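Local atomic coordinates of putative oxidoreductase yhhX (Escherichia coli K-12, PDB entry 3F4L), a protein that probably acts as an NADP-dependent oxidoreductase of the Gfo/Idh/MocA family, perhaps as a scyllo-inositol dehydrogenase. Residues Gly11-Arg16 against Leu93-Phe98; Leu19-Asn24 against Asp251-Ser256. All coordinates share one frame; numbering follows the deposited sequence.

Contact 1: Gly11-Arg16 against Leu93-Phe98; sequences GKSTTR and LVEKPF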
loop_
_atom_site.group_PDB
_atom_site.type_symbol
_atom_site.label_atom_id
_atom_site.label_comp_id
_atom_site.label_asym_id
_atom_site.label_seq_id
_atom_site.Cartn_x
_atom_site.Cartn_y
_atom_site.Cartn_z
ATOM N N GLY A 11 -33.728 13.724 3.084
ATOM C CA GLY A 11 -32.638 14.522 2.555
ATOM C C GLY A 11 -32.119 13.932 1.256
ATOM O O GLY A 11 -32.820 13.168 0.578
ATOM N N LYS A 12 -30.885 14.279 0.911
ATOM C CA LYS A 12 -30.277 13.781 -0.310
ATOM C C LYS A 12 -30.092 12.274 -0.323
ATOM O O LYS A 12 -30.340 11.628 -1.337
ATOM C CB LYS A 12 -28.935 14.469 -0.546
ATOM C CG LYS A 12 -29.073 15.841 -1.179
ATOM C CD LYS A 12 -29.625 15.706 -2.594
ATOM C CE LYS A 12 -29.659 17.038 -3.325
ATOM N NZ LYS A 12 -30.109 16.873 -4.737
ATOM N N SER A 13 -29.659 11.709 0.795
ATOM C CA SER A 13 -29.457 10.270 0.838
ATOM C C SER A 13 -30.752 9.537 0.485
ATOM O O SER A 13 -30.742 8.592 -0.289
ATOM C CB SER A 13 -28.983 9.833 2.223
ATOM O OG SER A 13 -29.983 10.090 3.187
ATOM N N THR A 14 -31.867 9.980 1.049
ATOM C CA THR A 14 -33.148 9.342 0.778
ATOM C C THR A 14 -33.559 9.447 -0.699
ATOM O O THR A 14 -34.002 8.463 -1.295
ATOM C CB THR A 14 -34.263 9.969 1.646
ATOM O OG1 THR A 14 -33.872 9.926 3.024
ATOM C CG2 THR A 14 -35.574 9.215 1.469
ATOM N N THR A 15 -33.411 10.627 -1.296
ATOM C CA THR A 15 -33.816 10.808 -2.691
ATOM C C THR A 15 -32.826 10.315 -3.736
ATOM O O THR A 15 -33.183 10.170 -4.908
ATOM C CB THR A 15 -34.127 12.283 -3.009
ATOM O OG1 THR A 15 -32.998 13.098 -2.669
ATOM C CG2 THR A 15 -35.350 12.745 -2.237
ATOM N N ARG A 16 -31.590 10.052 -3.325
ATOM C CA ARG A 16 -30.582 9.589 -4.270
ATOM C C ARG A 16 -30.203 8.122 -4.142
ATOM O O ARG A 16 -30.072 7.419 -5.148
ATOM C CB ARG A 16 -29.311 10.434 -4.153
ATOM C CG ARG A 16 -28.169 9.927 -5.028
ATOM C CD ARG A 16 -27.049 10.946 -5.096
ATOM N NE ARG A 16 -27.532 12.219 -5.626
ATOM C CZ ARG A 16 -26.856 13.362 -5.571
ATOM N NH1 ARG A 16 -25.654 13.402 -5.008
ATOM N NH2 ARG A 16 -27.385 14.465 -6.079
ATOM N N LEU A 93 -33.856 -0.309 9.153
ATOM C CA LEU A 93 -32.691 -0.212 8.272
ATOM C C LEU A 93 -32.094 1.164 8.582
ATOM O O LEU A 93 -32.773 2.189 8.456
ATOM C CB LEU A 93 -33.115 -0.315 6.802
ATOM C CG LEU A 93 -32.030 -0.177 5.715
ATOM C CD1 LEU A 93 -30.980 -1.283 5.846
ATOM C CD2 LEU A 93 -32.689 -0.257 4.343
ATOM N N VAL A 94 -30.831 1.196 8.997
ATOM C CA VAL A 94 -30.202 2.456 9.368
ATOM C C VAL A 94 -29.021 2.880 8.495
ATOM O O VAL A 94 -28.110 2.097 8.248
ATOM C CB VAL A 94 -29.704 2.411 10.828
ATOM C CG1 VAL A 94 -29.346 3.815 11.293
ATOM C CG2 VAL A 94 -30.764 1.796 11.733
ATOM N N GLU A 95 -29.038 4.132 8.050
ATOM C CA GLU A 95 -27.949 4.663 7.233
ATOM C C GLU A 95 -26.713 4.935 8.087
ATOM O O GLU A 95 -26.810 5.063 9.305
ATOM C CB GLU A 95 -28.376 5.956 6.548
ATOM C CG GLU A 95 -29.011 5.751 5.196
ATOM C CD GLU A 95 -29.048 7.031 4.396
ATOM O OE1 GLU A 95 -29.297 6.957 3.171
ATOM O OE2 GLU A 95 -28.826 8.107 4.995
ATOM N N LYS A 96 -25.553 5.020 7.438
ATOM C CA LYS A 96 -24.290 5.283 8.133
ATOM C C LYS A 96 -24.362 6.600 8.909
ATOM O O LYS A 96 -24.849 7.600 8.394
ATOM C CB LYS A 96 -23.139 5.345 7.118
ATOM C CG LYS A 96 -23.012 4.101 6.233
ATOM C CD LYS A 96 -24.136 3.983 5.181
ATOM C CE LYS A 96 -24.044 5.108 4.143
ATOM N NZ LYS A 96 -24.914 4.894 2.948
ATOM N N PRO A 97 -23.896 6.616 10.171
ATOM C CA PRO A 97 -23.321 5.520 10.958
ATOM C C PRO A 97 -24.442 4.802 11.711
ATOM O O PRO A 97 -25.391 5.437 12.158
ATOM C CB PRO A 97 -22.376 6.238 11.933
ATOM C CG PRO A 97 -22.510 7.737 11.602
ATOM C CD PRO A 97 -23.837 7.866 10.937
ATOM N N PHE A 98 -24.322 3.487 11.844
ATOM C CA PHE A 98 -25.321 2.672 12.538
ATOM C C PHE A 98 -25.683 3.290 13.886
ATOM O O PHE A 98 -26.851 3.557 14.174
ATOM C CB PHE A 98 -24.769 1.261 12.743
ATOM C CG PHE A 98 -25.808 0.256 13.125
ATOM C CD1 PHE A 98 -26.947 0.087 12.341
ATOM C CD2 PHE A 98 -25.653 -0.522 14.261
ATOM C CE1 PHE A 98 -27.922 -0.847 12.685
ATOM C CE2 PHE A 98 -26.626 -1.464 14.618
ATOM C CZ PHE A 98 -27.760 -1.624 13.826
#
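In the Rossmann domain the helix that follows the glycine-rich turn meets the Glu-Lys-Pro sequence characteristic of Gfo/Idh/MocA proteins, with Ser13 of the first helical turn facing Glu95. A single hydrogen bond carries the contact: Ser13 OG donates to Glu95 OE2 over 2.9 Å, arriving on the syn side and 19° out of the carboxylate plane. The serine hydroxyl reaches it by sitting between its own backbone N and carbonyl carbon (chi1 64°). Ser13 CB also lies close to the other oxygen, 3.0 Å from Glu95 OE1, so the small side chain presses against the carboxylate with both of its atoms. Serine supplies a donor with hardly any bulk, while the glutamate, extended beyond CG, is long enough to cross from the strand end to the helix. Glu95 OE1 is hydrogen-bonded to His18 NE2 one to two turns further along the same helix, so the carboxylate is gripped at both oxygens and its rotation is probably fixed. Shortening Glu95 to an alanine would probably leave Ser13 OG and His18 NE2 without their shared mate and open a gap between helix and strand end. Gly11 stands at the N-cap position, and its O takes the first backbone bond of the helix, from Thr15 N (3.2 Å). Beyond Glu95 the chain turns through a cis peptide into Pro97, and Lys96 packs on Val177 and His178 of helix 171-187. Strand 91-94 itself runs between the parallel strands 66-71 and 119-121, with helix 12-22 facing its C-terminal end.

Contact 2: Leu19-Asn24 against Asp251-Ser256; sequences LPYVLN and DQQETS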
loop_
_atom_site.group_PDB
_atom_site.type_symbol
_atom_site.label_atom_id
_atom_site.label_comp_id
_atom_site.label_asym_id
_atom_site.label_seq_id
_atom_site.Cartn_x
_atom_site.Cartn_y
_atom_site.Cartn_z
ATOM N N LEU A 19 -34.826 5.943 -2.662
ATOM C CA LEU A 19 -36.017 6.029 -3.496
ATOM C C LEU A 19 -35.877 5.581 -4.948
ATOM O O LEU A 19 -36.750 4.879 -5.465
ATOM C CB LEU A 19 -36.600 7.450 -3.406
ATOM C CG LEU A 19 -37.761 7.658 -2.409
ATOM C CD1 LEU A 19 -37.694 6.648 -1.270
ATOM C CD2 LEU A 19 -37.749 9.074 -1.871
ATOM N N PRO A 20 -34.777 5.959 -5.625
ATOM C CA PRO A 20 -34.642 5.527 -7.022
ATOM C C PRO A 20 -34.755 4.010 -7.166
ATOM O O PRO A 20 -35.291 3.500 -8.152
ATOM C CB PRO A 20 -33.252 6.039 -7.414
ATOM C CG PRO A 20 -33.094 7.276 -6.566
ATOM C CD PRO A 20 -33.640 6.807 -5.219
ATOM N N TYR A 21 -34.253 3.297 -6.167
ATOM C CA TYR A 21 -34.256 1.839 -6.165
ATOM C C TYR A 21 -35.556 1.233 -5.639
ATOM O O TYR A 21 -36.055 0.236 -6.172
ATOM C CB TYR A 21 -33.073 1.341 -5.327
ATOM C CG TYR A 21 -31.737 1.712 -5.918
ATOM C CD1 TYR A 21 -31.187 0.972 -6.975
ATOM C CD2 TYR A 21 -31.043 2.830 -5.468
ATOM C CE1 TYR A 21 -29.994 1.336 -7.558
ATOM C CE2 TYR A 21 -29.837 3.211 -6.050
ATOM C CZ TYR A 21 -29.320 2.460 -7.093
ATOM O OH TYR A 21 -28.135 2.838 -7.660
ATOM N N VAL A 22 -36.098 1.833 -4.585
ATOM C CA VAL A 22 -37.328 1.354 -3.988
ATOM C C VAL A 22 -38.524 1.592 -4.900
ATOM O O VAL A 22 -39.409 0.737 -5.007
ATOM C CB VAL A 22 -37.564 2.031 -2.623
ATOM C CG1 VAL A 22 -38.945 1.643 -2.064
ATOM C CG2 VAL A 22 -36.466 1.598 -1.659
ATOM N N LEU A 23 -38.550 2.745 -5.568
ATOM C CA LEU A 23 -39.657 3.061 -6.466
ATOM C C LEU A 23 -39.599 2.219 -7.746
ATOM O O LEU A 23 -40.523 2.247 -8.555
ATOM C CB LEU A 23 -39.660 4.558 -6.806
ATOM C CG LEU A 23 -39.738 5.486 -5.587
ATOM C CD1 LEU A 23 -39.603 6.954 -6.029
ATOM C CD2 LEU A 23 -41.061 5.259 -4.853
ATOM N N ASN A 24 -38.511 1.475 -7.930
ATOM C CA ASN A 24 -38.383 0.612 -9.105
ATOM C C ASN A 24 -38.833 -0.811 -8.727
ATOM O O ASN A 24 -38.790 -1.731 -9.555
ATOM C CB ASN A 24 -36.929 0.572 -9.580
ATOM C CG ASN A 24 -36.801 0.685 -11.094
ATOM O OD1 ASN A 24 -37.511 0.014 -11.853
ATOM N ND2 ASN A 24 -35.878 1.530 -11.541
ATOM N N ASP A 251 -17.723 1.438 -9.236
ATOM C CA ASP A 251 -19.110 1.224 -9.629
ATOM C C ASP A 251 -19.653 2.555 -10.153
ATOM O O ASP A 251 -19.390 3.596 -9.565
ATOM C CB ASP A 251 -19.905 0.786 -8.409
ATOM C CG ASP A 251 -21.363 0.613 -8.706
ATOM O OD1 ASP A 251 -21.774 -0.520 -9.005
ATOM O OD2 ASP A 251 -22.094 1.625 -8.642
ATOM N N GLN A 252 -20.423 2.512 -11.238
ATOM C CA GLN A 252 -20.952 3.719 -11.863
ATOM C C GLN A 252 -22.370 4.186 -11.498
ATOM O O GLN A 252 -22.852 5.170 -12.060
ATOM C CB GLN A 252 -20.852 3.570 -13.388
ATOM C CG GLN A 252 -19.418 3.522 -13.906
ATOM C CD GLN A 252 -18.692 4.837 -13.676
ATOM O OE1 GLN A 252 -19.098 5.882 -14.197
ATOM N NE2 GLN A 252 -17.625 4.800 -12.885
ATOM N N GLN A 253 -23.036 3.499 -10.576
ATOM C CA GLN A 253 -24.386 3.889 -10.169
ATOM C C GLN A 253 -24.440 5.326 -9.658
ATOM O O GLN A 253 -25.351 6.070 -10.005
ATOM C CB GLN A 253 -24.916 2.957 -9.071
ATOM C CG GLN A 253 -25.065 1.525 -9.497
ATOM C CD GLN A 253 -25.497 0.629 -8.365
ATOM O OE1 GLN A 253 -26.667 0.631 -7.950
ATOM N NE2 GLN A 253 -24.552 -0.144 -7.847
ATOM N N GLU A 254 -23.475 5.724 -8.836
ATOM C CA GLU A 254 -23.483 7.082 -8.302
ATOM C C GLU A 254 -23.308 8.100 -9.419
ATOM O O GLU A 254 -23.951 9.158 -9.416
ATOM C CB GLU A 254 -22.377 7.272 -7.263
ATOM C CG GLU A 254 -22.452 8.611 -6.536
ATOM C CD GLU A 254 -21.248 8.873 -5.636
ATOM O OE1 GLU A 254 -20.842 7.950 -4.897
ATOM O OE2 GLU A 254 -20.717 10.004 -5.663
ATOM N N THR A 255 -22.439 7.784 -10.375
ATOM C CA THR A 255 -22.207 8.692 -11.492
ATOM C C THR A 255 -23.512 8.871 -12.272
ATOM O O THR A 255 -23.881 9.987 -12.624
ATOM C CB THR A 255 -21.091 8.153 -12.432
ATOM O OG1 THR A 255 -19.850 8.105 -11.712
ATOM C CG2 THR A 255 -20.923 9.052 -13.651
ATOM N N SER A 256 -24.225 7.780 -12.524
ATOM C CA SER A 256 -25.483 7.889 -13.254
ATOM C C SER A 256 -26.523 8.679 -12.458
ATOM O O SER A 256 -27.197 9.564 -13.008
ATOM C CB SER A 256 -26.041 6.508 -13.575
ATOM O OG SER A 256 -25.159 5.797 -14.417
#
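Tyr21 and Gln253 alone bridge these segments, joining the Rossmann domain to the C-terminal alpha/beta domain through one weak polar bond. Tyr21 OH donates to Gln253 OE1 at 2.7 Å, with the ring and amide planes 82° apart. With CG anti to its carbonyl carbon (chi1 -65°), Tyr21 sends its ring toward 251-256, and the phenol supplies long reach with a terminal donor. Van der Waals contact is slight: Tyr21 OH also lies 3.5 Å from Gln253 CB.

Hydrogen bonds within 251-256 fix the amide and the turn. Gln253 NE2 donates to Asp251 OD1 at 3.0 Å, nearly straight (167°) and on the syn side, while Gln253 N donates to Asp251 OD2 at 2.9 Å, from above the carboxylate plane. The second bond closes an Asx turn that caps the start of helix 253-258, which aspartate's short carboxylate suits. Glutamine fits because its amide can accept from the phenol and donate to Asp251 at once. Gln253 OE1 also accepts from Tyr298 N, so a flip would probably cost both sets of bonds.

Helix 12-22 sends its tyrosine, packed on Phe268 and Asp297 of neighbouring loops, across to the N-terminal turn of helix 253-258.

How the contacts relate
The centres of the two contacts lie about 13 Å apart, and both draw on helix 12-22: contact 1 uses its first turns, contact 2 its last. Thr14 O and Leu19 N, 3.0 Å apart, probably form a hydrogen bond within the helix that ties one segment to the other. Along the chain the segments alternate, 11-16, 19-24, 93-98 and then 251-256. Contact 1 stays inside the Rossmann domain, reaching the end of strand 91-94 in the parallel sheet, whereas contact 2 crosses to the C-terminal alpha/beta domain. One helix therefore connects the core of the nucleotide-binding domain with the interface between the domains.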